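Local structure of phosphoribosylformylglycinamidine synthase 2 (Thermus thermophilus, 3VIU) at residues G429-L434 with R471-V476. The protein belongs to the AIR synthase-related (PurM-like) family, built from two pairs of N- and C-terminal domains, and binds adenosine-5'-diphosphate and magnesium. Residues are numbered along the deposited sequence; the frame is centred on the assembly and turned at random.
With MG (magnesium ion), chain D.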
loop_
_atom_site.group_PDB
_atom_site.type_symbol
_atom_site.label_atom_id
_atom_site.label_comp_id
_atom_site.label_asym_id
_atom_site.label_seq_id
_atom_site.Cartn_x
_atom_site.Cartn_y
_atom_site.Cartn_z
ATOM N N GLY A 429 1.445 -17.656 4.953
ATOM C CA GLY A 429 0.306 -17.722 4.054
ATOM C C GLY A 429 0.577 -16.695 2.969
ATOM O O GLY A 429 1.491 -15.887 3.121
ATOM N N ASP A 430 -0.189 -16.710 1.882
ATOM C CA ASP A 430 0.021 -15.747 0.792
ATOM C C ASP A 430 -0.321 -14.309 1.186
ATOM O O ASP A 430 0.053 -13.359 0.508
ATOM C CB ASP A 430 -0.786 -16.156 -0.442
ATOM C CG ASP A 430 -0.085 -17.211 -1.267
ATOM O OD1 ASP A 430 0.849 -16.856 -2.013
ATOM O OD2 ASP A 430 -0.450 -18.395 -1.162
ATOM N N ALA A 431 -1.046 -14.150 2.281
ATOM C CA ALA A 431 -1.391 -12.819 2.758
ATOM C C ALA A 431 -1.143 -12.840 4.251
ATOM O O ALA A 431 -1.230 -13.892 4.869
ATOM C CB ALA A 431 -2.857 -12.503 2.468
ATOM N N ALA A 432 -0.811 -11.695 4.828
ATOM C CA ALA A 432 -0.584 -11.630 6.262
ATOM C C ALA A 432 -1.945 -11.797 6.920
ATOM O O ALA A 432 -2.936 -11.232 6.457
ATOM C CB ALA A 432 0.019 -10.294 6.635
ATOM N N VAL A 433 -1.997 -12.581 7.986
ATOM C CA VAL A 433 -3.252 -12.825 8.696
ATOM C C VAL A 433 -3.130 -12.434 10.162
ATOM O O VAL A 433 -2.452 -13.110 10.928
ATOM C CB VAL A 433 -3.658 -14.320 8.621
ATOM C CG1 VAL A 433 -4.885 -14.581 9.485
ATOM C CG2 VAL A 433 -3.941 -14.704 7.177
ATOM N N LEU A 434 -3.790 -11.345 10.540
ATOM C CA LEU A 434 -3.763 -10.867 11.920
ATOM C C LEU A 434 -4.991 -11.371 12.677
ATOM O O LEU A 434 -6.124 -11.034 12.335
ATOM C CB LEU A 434 -3.744 -9.334 11.967
ATOM C CG LEU A 434 -2.529 -8.544 11.472
ATOM C CD1 LEU A 434 -1.278 -9.042 12.170
ATOM C CD2 LEU A 434 -2.392 -8.671 9.968
ATOM N N ARG A 471 -6.435 -12.153 -4.889
ATOM C CA ARG A 471 -6.188 -13.583 -4.966
ATOM C C ARG A 471 -5.414 -14.041 -3.735
ATOM O O ARG A 471 -5.720 -15.079 -3.146
ATOM C CB ARG A 471 -5.390 -13.929 -6.234
ATOM C CG ARG A 471 -5.306 -15.432 -6.530
ATOM C CD ARG A 471 -4.388 -15.725 -7.697
ATOM N NE ARG A 471 -4.694 -14.869 -8.841
ATOM C CZ ARG A 471 -3.818 -14.052 -9.421
ATOM N NH1 ARG A 471 -4.198 -13.316 -10.451
ATOM N NH2 ARG A 471 -2.565 -13.973 -8.977
ATOM N N ASN A 472 -4.417 -13.254 -3.341
ATOM C CA ASN A 472 -3.602 -13.593 -2.183
ATOM C C ASN A 472 -4.390 -13.672 -0.888
ATOM O O ASN A 472 -4.103 -14.519 -0.033
ATOM C CB ASN A 472 -2.456 -12.604 -2.034
ATOM C CG ASN A 472 -1.351 -12.862 -3.029
ATOM O OD1 ASN A 472 -0.909 -14.000 -3.184
ATOM N ND2 ASN A 472 -0.894 -11.811 -3.710
ATOM N N VAL A 473 -5.380 -12.795 -0.745
ATOM C CA VAL A 473 -6.221 -12.787 0.443
ATOM C C VAL A 473 -7.190 -13.964 0.362
ATOM O O VAL A 473 -7.432 -14.644 1.352
ATOM C CB VAL A 473 -7.001 -11.462 0.554
ATOM C CG1 VAL A 473 -8.171 -11.610 1.513
ATOM C CG2 VAL A 473 -6.068 -10.366 1.032
ATOM N N SER A 474 -7.727 -14.209 -0.826
ATOM C CA SER A 474 -8.656 -15.315 -1.032
ATOM C C SER A 474 -7.973 -16.640 -0.759
ATOM O O SER A 474 -8.584 -17.574 -0.251
ATOM C CB SER A 474 -9.167 -15.323 -2.476
ATOM O OG SER A 474 -9.884 -14.141 -2.750
ATOM N N VAL A 475 -6.697 -16.704 -1.120
ATOM C CA VAL A 475 -5.887 -17.900 -0.955
ATOM C C VAL A 475 -5.668 -18.320 0.501
ATOM O O VAL A 475 -5.431 -19.501 0.769
ATOM C CB VAL A 475 -4.536 -17.713 -1.681
ATOM C CG1 VAL A 475 -3.508 -18.692 -1.169
ATOM C CG2 VAL A 475 -4.746 -17.908 -3.170
ATOM N N VAL A 476 -5.721 -17.383 1.446
ATOM C CA VAL A 476 -5.556 -17.791 2.840
ATOM C C VAL A 476 -6.935 -18.025 3.437
ATOM O O VAL A 476 -7.072 -18.345 4.615
ATOM C CB VAL A 476 -4.742 -16.761 3.703
ATOM C CG1 VAL A 476 -3.317 -16.662 3.169
ATOM C CG2 VAL A 476 -5.424 -15.393 3.727
HETATM MG MG MG D . 1.325 -15.118 -3.847
HETATM O O HOH W 1 1.976 -13.640 -1.665
HETATM O O HOH W 2 0.787 -14.030 -6.008
HETATM O O HOH W 3 2.533 -16.861 -5.247
#
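Asp430 (chi1 -82°) and Asn472 (chi1 -76°) share a first torsion that sets CG anti to the carbonyl carbon, and from the two segments their oxygens converge on one magnesium ion. The pair illustrates how a PurM-like N-terminal domain contributes two of the three protein ligands of a metal site where the loop entering strand 432-436 meets the C-terminal end of helix 458-475. Asp430 OD1 and Asn472 OD1 each lie 2.6 Å from MG, the two side chains crossing at about a right angle with carboxylate and amide planes only 18° apart. Waters 2 and 3 and Asp620, on strand 618-620 of the C-terminal domain that follows, complete the modelled coordination; a shared cation probably offsets the carboxylate charges gathered here. The amide has its rotation fixed at both ends, because Asn472 ND2 hydrogen-bonds Asp448 OD1 while OD1 faces the metal. Water 1 adds a second link, hydrogen-bonded to Asp430 O at 2.9 Å and weakly to Asn472 OD1. The second carboxylate oxygen, Asp430 OD2, turns away from the ion and rests on a methyl, 3.1 Å from Val475 CG1.

Behind the ion, methyl groups carry the contact. Ala431 CB sits over the last helical turn, 3.4 Å from Asn472 O, with Val473 CG2 and Val476 CG2 also against it. Val476 spreads its two methyls between backbone and side chains: CG1 lies 3.4 Å from Asp430 N, close also to Ala431 N, whereas CG2 takes the crowded position between its own backbone N and carbonyl carbon and meets Val433 CG2 tip to tip at 3.8 Å.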